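Local coordinates for tyrocidine synthase 2 (Brevibacillus parabrevis, PDB 6TA8), which is a large modular synthetase of the nonribosomal type, represented here by a chain with the two-lobed fold of the condensation domain family, at residues H54-V59 with Q132-I137; R245-T250 with P413-V418. One frame throughout, in Å; residues are numbered along the deposited sequence.

Both contacts lie within the condensation domain, and they follow one another in the chain: residues 54-59 meet 132-137 before 245-250 meets 413-418. Contact 1 belongs to the N-terminal lobe, where strand 56-63 of the five-stranded sheet runs beside the end of helix 122-134. Contact 2 joins two loops next to the six-stranded sheet of the C-terminal lobe, leading to strands 250-256 and 421-428. Their centres are about 15 Å apart, and they touch where Trp-55 CD1 packs 3.8 Å from Ser-415 OG. Because short strand 401-402 also pairs with strand 56-63, the chain around 401-418 ties the two lobes together, consistent with the latch of this family.

Contact 1: H54-V59 with Q132-I137; sequences HWNQAV and QIQSSI
Asn-56 holds CG anti to its carbonyl carbon (chi1 -36°) and Gln-134 bends at chi2 (-88°), which lets the two amides run antiparallel in almost one plane. Asn-56 ND2 thereby donates twice to one residue: to the backbone O of Gln-134 at 2.9 Å, in the carbonyl plane and on a lone pair, and weakly to Gln-134 OE1 at 3.3 Å. Asn-56 OD1 accepts Trp-55 N (3.0 Å) from above its carbonyl plane, which together with the bonds of ND2 supports this orientation of the amide. The methyl CD1 of Ile-137 meets this amide from the opposite direction, 3.4 Å from Asn-56 ND2. His-54 lays one ring face against the backbone of Gln-134 and Ser-135, near the rim of the ring, with Ser-135 CB 3.3 Å from His-54 ND1. The far polar ends turn to another loop: His-54 NE2 bonds to Gln-409 O and Gln-134 NE2 to Thr-407 O, the latter amide nitrogen also resting on the methyl of Ala-58. Asn-56 thus takes up the carbonyl of the last helical residue of 122-134. Its side chain also touches His-163 of the HHxxxDG signature, placing this helix-on-sheet packing beside the hallmark motif of condensation domains.

Contact 2: R245-T250 with P413-V418; sequences RKQKHT and PESERV
Thr-250 OG1 is held by two groups: it donates to Gln-247 OE1 (2.8 Å) from above the carbonyl plane and accepts Arg-417 NH1. The bond from Arg-417 NH1 to Thr-250 OG1 is 3.2 Å long, with an N-H...O angle of 151°; the hydroxyl lies at the guanidinium edge, somewhat tilted from its plane. The arginine gets there by a bend at chi3 (48°), which lays its chain across the threonine and leaves Arg-417 CD 3.3 Å from Thr-250 OG1. Arg-417 NH2 has a weak bond of its own to Leu-420 O. Gln-247 crosses Arg-417 at about a right angle, its amide plane turned 68° from the guanidinium.

The loop before strand 250-256 thus pairs with the loop before strand 421-428, and Arg-417 also touches Ser-439 of strand 431-439. The backbones run antiparallel in a single bridge, Lys-246 and Glu-416 forming a non-hydrogen-bonded pair. Arg-417 N donates to Arg-245 O and, weakly, Gln-247 N to Ser-415 O; both are modelled so short that their lengths are doubtful. Beyond the bridge, Lys-248 N donates to Pro-413 O (3.0 Å), over which the lysine's first methylenes also pack.

At the same end Glu-414 joins two lysines. Its OE2 forms a salt bridge with Lys-248 NZ at 3.3 Å, while OE1 reaches Lys-246 NZ only in a long one of 3.8 Å; Lys-246 runs beside the glutamate with its end in the same direction. The Glu-416 carboxylate instead bonds, through OE2, to Thr-50 OG1. Ser-415 OG is buried with no polar partner in the model.

The chemistry is therefore divided: a lysine-glutamate network at the surface, and a chain of donors, Arg-417 NH1 to Thr-250 OG1 to Gln-247 OE1, in which the hydroxyl spends its one proton on the amide and keeps its lone pairs for the arginine.

Contact 1: H54-V59 with Q132-I137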
# COMPACT_ATOMS: atom_id res chain seq x y z
N HIS A 54 -1.90 12.13 -10.69
CA HIS A 54 -0.91 12.37 -9.64
C HIS A 54 -1.40 11.64 -8.39
O HIS A 54 -2.10 12.21 -7.55
CB HIS A 54 -0.72 13.86 -9.39
CG HIS A 54 0.49 14.18 -8.57
ND1 HIS A 54 0.89 15.48 -8.30
CD2 HIS A 54 1.39 13.38 -7.96
CE1 HIS A 54 1.98 15.46 -7.56
NE2 HIS A 54 2.31 14.20 -7.34
N TRP A 55 -1.02 10.37 -8.27
CA TRP A 55 -1.45 9.50 -7.19
C TRP A 55 -0.59 8.25 -7.20
O TRP A 55 -1.07 7.16 -7.52
CB TRP A 55 -2.93 9.14 -7.36
CG TRP A 55 -3.67 8.93 -6.07
CD1 TRP A 55 -4.20 9.89 -5.26
CD2 TRP A 55 -3.99 7.68 -5.46
NE1 TRP A 55 -4.81 9.32 -4.18
CE2 TRP A 55 -4.70 7.96 -4.27
CE3 TRP A 55 -3.73 6.34 -5.79
CZ2 TRP A 55 -5.16 6.95 -3.42
CZ3 TRP A 55 -4.19 5.35 -4.95
CH2 TRP A 55 -4.89 5.66 -3.78
N ASN A 56 0.69 8.40 -6.87
CA ASN A 56 1.71 7.40 -7.16
C ASN A 56 2.31 6.83 -5.88
O ASN A 56 1.96 7.22 -4.77
CB ASN A 56 2.81 8.00 -8.04
CG ASN A 56 2.29 9.01 -9.03
OD1 ASN A 56 1.19 8.87 -9.58
ND2 ASN A 56 3.08 10.05 -9.29
N GLN A 57 3.22 5.88 -6.08
CA GLN A 57 4.15 5.41 -5.06
C GLN A 57 5.55 5.49 -5.66
O GLN A 57 5.74 5.21 -6.84
CB GLN A 57 3.83 3.97 -4.63
CG GLN A 57 2.66 3.85 -3.67
CD GLN A 57 2.42 2.43 -3.22
OE1 GLN A 57 2.87 1.48 -3.86
NE2 GLN A 57 1.70 2.27 -2.11
N ALA A 58 6.53 5.87 -4.84
CA ALA A 58 7.87 6.09 -5.35
C ALA A 58 8.90 5.74 -4.29
O ALA A 58 8.63 5.79 -3.09
CB ALA A 58 8.06 7.55 -5.80
N VAL A 59 10.10 5.37 -4.76
CA VAL A 59 11.24 5.11 -3.91
C VAL A 59 12.45 5.84 -4.48
O VAL A 59 12.56 6.04 -5.70
CB VAL A 59 11.54 3.59 -3.76
CG1 VAL A 59 10.35 2.86 -3.18
CG2 VAL A 59 11.95 2.99 -5.10
N GLN A 132 8.05 17.76 -9.68
CA GLN A 132 7.62 17.97 -11.06
C GLN A 132 7.50 16.65 -11.81
O GLN A 132 6.60 16.48 -12.64
CB GLN A 132 8.59 18.91 -11.78
CG GLN A 132 8.81 20.23 -11.06
CD GLN A 132 9.81 21.12 -11.78
OE1 GLN A 132 10.07 20.95 -12.97
NE2 GLN A 132 10.37 22.08 -11.05
N ILE A 133 8.40 15.70 -11.53
CA ILE A 133 8.31 14.39 -12.17
C ILE A 133 7.15 13.59 -11.59
O ILE A 133 6.54 12.78 -12.29
CB ILE A 133 9.66 13.66 -12.03
CG1 ILE A 133 10.77 14.46 -12.71
CG2 ILE A 133 9.58 12.26 -12.61
CD1 ILE A 133 12.16 13.97 -12.42
N GLN A 134 6.83 13.81 -10.31
CA GLN A 134 5.71 13.10 -9.70
C GLN A 134 4.37 13.50 -10.31
O GLN A 134 3.44 12.69 -10.32
CB GLN A 134 5.69 13.35 -8.19
CG GLN A 134 6.87 12.77 -7.44
CD GLN A 134 6.64 11.34 -7.00
OE1 GLN A 134 5.57 10.78 -7.21
NE2 GLN A 134 7.65 10.74 -6.39
N SER A 135 4.26 14.73 -10.81
CA SER A 135 3.00 15.27 -11.29
C SER A 135 2.88 15.26 -12.81
O SER A 135 1.96 15.87 -13.35
CB SER A 135 2.81 16.69 -10.76
OG SER A 135 3.76 17.58 -11.33
N SER A 136 3.78 14.57 -13.50
CA SER A 136 3.82 14.57 -14.96
C SER A 136 3.57 13.17 -15.52
O SER A 136 4.16 12.77 -16.52
CB SER A 136 5.14 15.12 -15.47
OG SER A 136 6.23 14.34 -15.01
N ILE A 137 2.67 12.42 -14.88
CA ILE A 137 2.32 11.08 -15.34
C ILE A 137 1.11 11.18 -16.25
O ILE A 137 0.07 11.73 -15.87
CB ILE A 137 2.06 10.14 -14.16
CG1 ILE A 137 3.37 9.77 -13.47
CG2 ILE A 137 1.32 8.89 -14.61
CD1 ILE A 137 3.22 8.68 -12.43

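Contact 2: R245-T250 with P413-V418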
# COMPACT_ATOMS: atom_id res chain seq x y z
N ARG A 245 -11.07 18.63 2.13
CA ARG A 245 -10.31 17.40 2.28
C ARG A 245 -9.13 17.33 1.32
O ARG A 245 -8.66 16.23 1.00
CB ARG A 245 -11.22 16.18 2.10
CG ARG A 245 -12.70 16.49 2.22
CD ARG A 245 -13.50 15.27 2.63
NE ARG A 245 -13.42 15.02 4.07
CZ ARG A 245 -14.17 15.63 4.98
NH1 ARG A 245 -15.06 16.55 4.60
NH2 ARG A 245 -14.04 15.34 6.26
N LYS A 246 -8.63 18.47 0.86
CA LYS A 246 -7.52 18.49 -0.08
C LYS A 246 -6.25 17.97 0.57
O LYS A 246 -6.04 18.08 1.78
CB LYS A 246 -7.30 19.90 -0.63
CG LYS A 246 -8.34 20.33 -1.65
CD LYS A 246 -7.91 21.60 -2.38
CE LYS A 246 -7.81 22.78 -1.43
NZ LYS A 246 -7.42 24.03 -2.13
N GLN A 247 -5.38 17.38 -0.26
CA GLN A 247 -4.16 16.75 0.25
C GLN A 247 -3.11 17.76 0.68
O GLN A 247 -2.18 17.39 1.40
CB GLN A 247 -3.58 15.82 -0.81
CG GLN A 247 -2.70 14.71 -0.25
CD GLN A 247 -3.49 13.60 0.39
OE1 GLN A 247 -3.34 13.32 1.58
NE2 GLN A 247 -4.35 12.96 -0.39
N LYS A 248 -3.23 19.02 0.26
CA LYS A 248 -2.23 20.02 0.63
C LYS A 248 -2.17 20.27 2.13
O LYS A 248 -1.14 20.71 2.64
CB LYS A 248 -2.49 21.33 -0.12
CG LYS A 248 -3.85 21.94 0.17
CD LYS A 248 -4.00 23.29 -0.52
CE LYS A 248 -3.82 23.17 -2.02
NZ LYS A 248 -3.77 24.50 -2.69
N HIS A 249 -3.26 20.00 2.84
CA HIS A 249 -3.32 20.20 4.29
C HIS A 249 -2.94 18.95 5.07
O HIS A 249 -3.16 18.90 6.28
CB HIS A 249 -4.72 20.66 4.70
CG HIS A 249 -5.24 21.81 3.90
ND1 HIS A 249 -4.87 23.12 4.14
CD2 HIS A 249 -6.10 21.86 2.86
CE1 HIS A 249 -5.47 23.92 3.29
NE2 HIS A 249 -6.23 23.18 2.49
N THR A 250 -2.37 17.95 4.41
CA THR A 250 -2.04 16.69 5.07
C THR A 250 -0.68 16.79 5.76
O THR A 250 0.31 17.18 5.14
CB THR A 250 -2.03 15.54 4.06
OG1 THR A 250 -3.38 15.25 3.66
CG2 THR A 250 -1.41 14.30 4.67
N PRO A 413 -1.74 18.11 -4.77
CA PRO A 413 -2.15 19.00 -3.66
C PRO A 413 -3.65 19.23 -3.61
O PRO A 413 -4.18 19.50 -2.52
CB PRO A 413 -1.38 20.29 -3.96
CG PRO A 413 -0.23 19.87 -4.81
CD PRO A 413 -0.73 18.73 -5.64
N GLU A 414 -4.34 19.12 -4.74
CA GLU A 414 -5.79 19.26 -4.78
C GLU A 414 -6.53 17.95 -4.57
O GLU A 414 -7.76 17.96 -4.51
CB GLU A 414 -6.22 19.87 -6.12
CG GLU A 414 -5.30 20.97 -6.63
CD GLU A 414 -5.47 22.27 -5.86
OE1 GLU A 414 -6.62 22.64 -5.57
OE2 GLU A 414 -4.44 22.92 -5.56
N SER A 415 -5.81 16.83 -4.47
CA SER A 415 -6.46 15.53 -4.31
C SER A 415 -7.19 15.45 -2.98
O SER A 415 -6.70 15.93 -1.95
CB SER A 415 -5.43 14.41 -4.43
OG SER A 415 -6.05 13.14 -4.35
N GLU A 416 -8.36 14.83 -3.00
CA GLU A 416 -9.21 14.76 -1.81
C GLU A 416 -8.80 13.60 -0.91
O GLU A 416 -8.46 12.51 -1.39
CB GLU A 416 -10.67 14.61 -2.22
CG GLU A 416 -11.22 15.77 -3.05
CD GLU A 416 -10.88 15.65 -4.52
OE1 GLU A 416 -10.22 14.66 -4.91
OE2 GLU A 416 -11.28 16.55 -5.29
N ARG A 417 -8.83 13.84 0.39
CA ARG A 417 -8.56 12.79 1.36
C ARG A 417 -9.77 11.88 1.50
O ARG A 417 -10.91 12.34 1.49
CB ARG A 417 -8.20 13.40 2.72
CG ARG A 417 -6.83 14.06 2.78
CD ARG A 417 -6.57 14.69 4.14
NE ARG A 417 -6.88 13.76 5.23
CZ ARG A 417 -6.03 12.87 5.72
NH1 ARG A 417 -4.81 12.78 5.21
NH2 ARG A 417 -6.39 12.07 6.71
N VAL A 418 -9.51 10.59 1.63
CA VAL A 418 -10.57 9.59 1.74
C VAL A 418 -10.81 9.18 3.18
O VAL A 418 -11.95 9.04 3.61
CB VAL A 418 -10.24 8.37 0.85
CG1 VAL A 418 -11.29 7.28 1.03
CG2 VAL A 418 -10.14 8.78 -0.61